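Local coordinates for ankyrin repeat and SOCS BOX protein 11 (Homo sapiens, PDB 4UUC) that is the substrate-recognition subunit of a cullin-5-RING E3 ubiquitin ligase that targets BIK, DIRAS2 and RPN1, represented by its ankyrin repeat domain, at residues Ser39-Ala44 / Ala71-Asn76; Gly81-Val86 / His114-Glu119. All coordinates share one frame; numbering follows the deposited sequence.

Interaction 1: Ser39-Ala44 / Ala71-Asn76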
loop_
_atom_site.group_PDB
_atom_site.type_symbol
_atom_site.label_atom_id
_atom_site.label_comp_id
_atom_site.label_asym_id
_atom_site.label_seq_id
_atom_site.Cartn_x
_atom_site.Cartn_y
_atom_site.Cartn_z
ATOM N N SER A 39 9.162 17.424 5.424
ATOM C CA SER A 39 10.317 17.406 6.316
ATOM C C SER A 39 11.433 16.529 5.745
ATOM O O SER A 39 11.220 15.777 4.796
ATOM C CB SER A 39 9.919 16.886 7.696
ATOM O OG SER A 39 9.731 15.476 7.675
ATOM N N SER A 40 12.615 16.618 6.339
ATOM C CA SER A 40 13.726 15.754 5.948
ATOM C C SER A 40 13.376 14.283 6.170
ATOM O O SER A 40 13.783 13.415 5.392
ATOM C CB SER A 40 14.985 16.126 6.724
ATOM O OG SER A 40 15.438 17.417 6.347
ATOM N N LEU A 41 12.609 14.001 7.219
ATOM C CA LEU A 41 12.179 12.628 7.488
ATOM C C LEU A 41 11.303 12.098 6.356
ATOM O O LEU A 41 11.453 10.947 5.941
ATOM C CB LEU A 41 11.426 12.539 8.816
ATOM C CG LEU A 41 10.928 11.137 9.189
ATOM C CD1 LEU A 41 12.090 10.152 9.309
ATOM C CD2 LEU A 41 10.124 11.172 10.477
ATOM N N HIS A 42 10.388 12.932 5.860
ATOM C CA HIS A 42 9.574 12.565 4.701
ATOM C C HIS A 42 10.468 12.126 3.542
ATOM O O HIS A 42 10.215 11.098 2.911
ATOM C CB HIS A 42 8.682 13.728 4.244
ATOM C CG HIS A 42 7.444 13.915 5.065
ATOM N ND1 HIS A 42 7.208 15.058 5.800
ATOM C CD2 HIS A 42 6.364 13.120 5.252
ATOM C CE1 HIS A 42 6.041 14.955 6.410
ATOM N NE2 HIS A 42 5.507 13.788 6.095
ATOM N N GLU A 43 11.524 12.895 3.272
ATOM C CA GLU A 43 12.390 12.609 2.133
ATOM C C GLU A 43 13.242 11.353 2.352
ATOM O O GLU A 43 13.420 10.563 1.424
ATOM C CB GLU A 43 13.280 13.816 1.825
ATOM C CG GLU A 43 12.460 15.079 1.562
ATOM C CD GLU A 43 12.947 15.928 0.398
ATOM O OE1 GLU A 43 13.541 15.383 -0.559
ATOM O OE2 GLU A 43 12.722 17.160 0.438
ATOM N N ALA A 44 13.757 11.154 3.562
ATOM C CA ALA A 44 14.503 9.929 3.862
ATOM C C ALA A 44 13.622 8.697 3.667
ATOM O O ALA A 44 14.057 7.694 3.110
ATOM C CB ALA A 44 15.052 9.956 5.283
ATOM N N ALA A 71 0.505 13.149 3.037
ATOM C CA ALA A 71 1.495 12.083 3.147
ATOM C C ALA A 71 2.188 12.119 4.505
ATOM O O ALA A 71 2.572 13.184 4.994
ATOM C CB ALA A 71 2.518 12.192 2.027
ATOM N N THR A 72 2.329 10.942 5.105
ATOM C CA THR A 72 3.097 10.758 6.328
ATOM C C THR A 72 4.419 10.068 5.993
ATOM O O THR A 72 4.575 9.530 4.892
ATOM C CB THR A 72 2.329 9.914 7.355
ATOM O OG1 THR A 72 2.009 8.642 6.777
ATOM C CG2 THR A 72 1.039 10.615 7.778
ATOM N N PRO A 73 5.380 10.084 6.931
ATOM C CA PRO A 73 6.616 9.328 6.688
ATOM C C PRO A 73 6.333 7.855 6.399
ATOM O O PRO A 73 7.003 7.264 5.553
ATOM C CB PRO A 73 7.396 9.502 7.991
ATOM C CG PRO A 73 6.916 10.830 8.533
ATOM C CD PRO A 73 5.470 10.924 8.141
ATOM N N LEU A 74 5.339 7.283 7.077
ATOM C CA LEU A 74 5.009 5.872 6.886
ATOM C C LEU A 74 4.487 5.615 5.477
ATOM O O LEU A 74 4.845 4.612 4.853
ATOM C CB LEU A 74 3.986 5.410 7.924
ATOM C CG LEU A 74 3.604 3.927 7.897
ATOM C CD1 LEU A 74 4.824 3.016 8.073
ATOM C CD2 LEU A 74 2.575 3.641 8.975
ATOM N N PHE A 75 3.643 6.509 4.970
ATOM C CA PHE A 75 3.182 6.393 3.593
ATOM C C PHE A 75 4.375 6.409 2.638
ATOM O O PHE A 75 4.478 5.568 1.747
ATOM C CB PHE A 75 2.198 7.515 3.245
ATOM C CG PHE A 75 1.729 7.484 1.819
ATOM C CD1 PHE A 75 0.666 6.680 1.439
ATOM C CD2 PHE A 75 2.354 8.251 0.855
ATOM C CE1 PHE A 75 0.242 6.645 0.123
ATOM C CE2 PHE A 75 1.934 8.220 -0.457
ATOM C CZ PHE A 75 0.877 7.421 -0.823
ATOM N N ASN A 76 5.287 7.357 2.835
ATOM C CA ASN A 76 6.458 7.462 1.974
ATOM C C ASN A 76 7.316 6.200 2.049
ATOM O O ASN A 76 7.833 5.733 1.034
ATOM C CB ASN A 76 7.282 8.695 2.345
ATOM C CG ASN A 76 6.643 9.987 1.860
ATOM O OD1 ASN A 76 5.546 9.977 1.300
ATOM N ND2 ASN A 76 7.324 11.107 2.077
#

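Interaction 2: Gly81-Val86 / His114-Glu119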
loop_
_atom_site.group_PDB
_atom_site.type_symbol
_atom_site.label_atom_id
_atom_site.label_comp_id
_atom_site.label_asym_id
_atom_site.label_seq_id
_atom_site.Cartn_x
_atom_site.Cartn_y
_atom_site.Cartn_z
ATOM N N GLY A 81 9.163 0.989 -0.316
ATOM C CA GLY A 81 9.188 -0.446 -0.097
ATOM C C GLY A 81 10.268 -0.888 0.878
ATOM O O GLY A 81 10.629 -2.067 0.917
ATOM N N SER A 82 10.783 0.049 1.670
ATOM C CA SER A 82 11.764 -0.278 2.704
ATOM C C SER A 82 11.104 -0.762 3.996
ATOM O O SER A 82 10.601 0.033 4.791
ATOM C CB SER A 82 12.648 0.927 3.015
ATOM O OG SER A 82 13.530 0.617 4.083
ATOM N N ALA A 83 11.117 -2.074 4.203
ATOM C CA ALA A 83 10.559 -2.658 5.415
ATOM C C ALA A 83 11.287 -2.138 6.650
ATOM O O ALA A 83 10.681 -1.942 7.701
ATOM C CB ALA A 83 10.641 -4.181 5.355
ATOM N N ALA A 84 12.591 -1.916 6.515
ATOM C CA ALA A 84 13.388 -1.391 7.617
ATOM C C ALA A 84 12.870 -0.017 8.045
ATOM O O ALA A 84 12.758 0.265 9.238
ATOM C CB ALA A 84 14.855 -1.313 7.220
ATOM N N CYS A 85 12.550 0.831 7.069
ATOM C CA CYS A 85 11.979 2.146 7.357
ATOM C C CYS A 85 10.627 2.021 8.051
ATOM O O CYS A 85 10.355 2.715 9.032
ATOM C CB CYS A 85 11.822 2.969 6.076
ATOM S SG CYS A 85 13.318 3.849 5.558
ATOM N N VAL A 86 9.777 1.139 7.534
ATOM C CA VAL A 86 8.467 0.914 8.129
ATOM C C VAL A 86 8.630 0.520 9.596
ATOM O O VAL A 86 7.954 1.060 10.468
ATOM C CB VAL A 86 7.677 -0.174 7.362
ATOM C CG1 VAL A 86 6.399 -0.548 8.106
ATOM C CG2 VAL A 86 7.361 0.299 5.944
ATOM N N HIS A 114 4.739 -4.359 -2.515
ATOM C CA HIS A 114 5.642 -4.437 -1.370
ATOM C C HIS A 114 5.044 -5.318 -0.275
ATOM O O HIS A 114 4.533 -4.829 0.736
ATOM C CB HIS A 114 5.939 -3.041 -0.829
ATOM C CG HIS A 114 6.637 -2.148 -1.806
ATOM N ND1 HIS A 114 7.540 -2.616 -2.735
ATOM C CD2 HIS A 114 6.564 -0.808 -1.995
ATOM C CE1 HIS A 114 7.992 -1.605 -3.457
ATOM N NE2 HIS A 114 7.414 -0.497 -3.029
ATOM N N ARG A 115 5.129 -6.625 -0.476
ATOM C CA ARG A 115 4.427 -7.573 0.372
ATOM C C ARG A 115 4.890 -7.545 1.827
ATOM O O ARG A 115 4.067 -7.662 2.737
ATOM C CB ARG A 115 4.586 -8.989 -0.181
ATOM C CG ARG A 115 3.791 -10.033 0.586
ATOM C CD ARG A 115 4.096 -11.438 0.092
ATOM N NE ARG A 115 5.524 -11.627 -0.138
ATOM C CZ ARG A 115 6.441 -11.668 0.823
ATOM N NH1 ARG A 115 6.089 -11.536 2.095
ATOM N NH2 ARG A 115 7.717 -11.837 0.510
ATOM N N GLU A 116 6.195 -7.419 2.058
ATOM C CA GLU A 116 6.700 -7.410 3.429
ATOM C C GLU A 116 6.173 -6.194 4.199
ATOM O O GLU A 116 5.765 -6.317 5.356
ATOM C CB GLU A 116 8.232 -7.429 3.465
ATOM C CG GLU A 116 8.785 -7.456 4.891
ATOM C CD GLU A 116 10.275 -7.744 4.969
ATOM O OE1 GLU A 116 10.943 -7.788 3.913
ATOM O OE2 GLU A 116 10.778 -7.925 6.100
ATOM N N CYS A 117 6.189 -5.025 3.564
ATOM C CA CYS A 117 5.632 -3.824 4.179
ATOM C C CYS A 117 4.154 -4.030 4.533
ATOM O O CYS A 117 3.702 -3.633 5.607
ATOM C CB CYS A 117 5.804 -2.620 3.249
ATOM S SG CYS A 117 7.529 -2.101 3.040
ATOM N N MET A 118 3.412 -4.661 3.628
ATOM C CA MET A 118 2.010 -4.997 3.870
ATOM C C MET A 118 1.861 -5.858 5.126
ATOM O O MET A 118 1.043 -5.563 5.999
ATOM C CB MET A 118 1.426 -5.725 2.655
ATOM C CG MET A 118 -0.060 -6.056 2.740
ATOM S SD MET A 118 -0.578 -7.265 1.489
ATOM C CE MET A 118 0.172 -8.760 2.134
ATOM N N GLU A 119 2.664 -6.913 5.219
ATOM C CA GLU A 119 2.565 -7.847 6.336
ATOM C C GLU A 119 2.898 -7.185 7.666
ATOM O O GLU A 119 2.250 -7.458 8.673
ATOM C CB GLU A 119 3.480 -9.049 6.105
ATOM C CG GLU A 119 3.013 -9.942 4.971
ATOM C CD GLU A 119 3.812 -11.227 4.871
ATOM O OE1 GLU A 119 4.059 -11.859 5.921
ATOM O OE2 GLU A 119 4.184 -11.609 3.743
#

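Interaction 1: Ser39-Ala44 / Ala71-Asn76
The imidazole of H42 overlaps the start of the next inner helix, its NE2-CD2 side lying against P73, where NE2 comes within 3.5 Å of P73 CD. CG is anti to the carbonyl carbon (chi1 -79°), beside the backbone N, which brings ND1 back to S39 N while NE2 points to 71-72. ND1 accepts from S39 N at 3.1 Å, a nearly straight bond (174°) with the donor close to the ring plane, and NE2 donates to G65 O as its main partner, with a weak, bent bond to A71 O at 3.2 Å. The bond from S39 N makes ND1 an acceptor, consistent with the proton on NE2. S39 and H42 belong to the T/S-P-L-H signature of ankyrin repeats, here S-S-L-H in repeat 2. H42 N donates to S39 OG at 3.2 Å, and this bond and that from S39 N to ND1 form a capping box. Repeat 3 reads T-P-L-F, and T72 OG1 caps its helix through F75 N. One turn on, N76 ND2 donates to H42 O at 3.0 Å (163°) from above the carbonyl plane, tying repeat 3 to repeat 2. Beside the ring, L41 CD2 packs on P73 CG at 3.8 Å, the two side chains crossing at about a right angle.

Interaction 2: Gly81-Val86 / His114-Glu119
G81 sets its CA over the face of the H114 imidazole, 3.4 Å from the ring centroid and 15° off the normal, a CH-pi contact. The contact joins the turns between inner and outer helix of ankyrin repeats 3 and 4; H114, like S82, sits at the N-cap position of its outer helix. G81 has positive phi (79°) as it leaves helix 73-80, and with no side chain there its CA comes to 3.3 Å from H114 CD2. The H114 ring also makes a weak hydrogen bond from NE2 to C79 O. Next, S82 faces away and caps helix 83-91, its OG accepting from C85 N at 3.1 Å. A83 then turns its methyl toward the neighbour, and CB rests on the carboxylate end of E116, 3.6 Å from CD. E116 reaches it with CG anti to the backbone N and an extended chain, so its carbons run along the exposed border of the contact. V86, a turn later, also touches I120 of helix 115-123. C117 holds SG anti to its carbonyl carbon (chi1 -68°), between the G81 backbone and V86: the sulfur lies 3.7 Å from G81 C and 3.8 Å from V86 CG2.

Overall arrangement
Interactions 1 and 2 are two layers of one ankyrin stack: residues 39-44 and 71-76 join the inner helices of repeats 2 and 3, whereas residues 81-86 and 114-119 join repeats 3 and 4 through the turn and outer helix. Their centres are about 14 Å apart. Repeat 3 takes part in both, because helix 73-80 leads directly into helix 83-91. A direct contact inside that repeat connects them, L74 CD1 packing at 3.9 Å on V86 CG1. Interaction 1 combines hydrogen bonds with packing on P73 and is buried; interaction 2 rests on CH-pi and van der Waals contacts and is partly exposed. Neither contact is tied here to a known substrate site; both join neighbouring repeats.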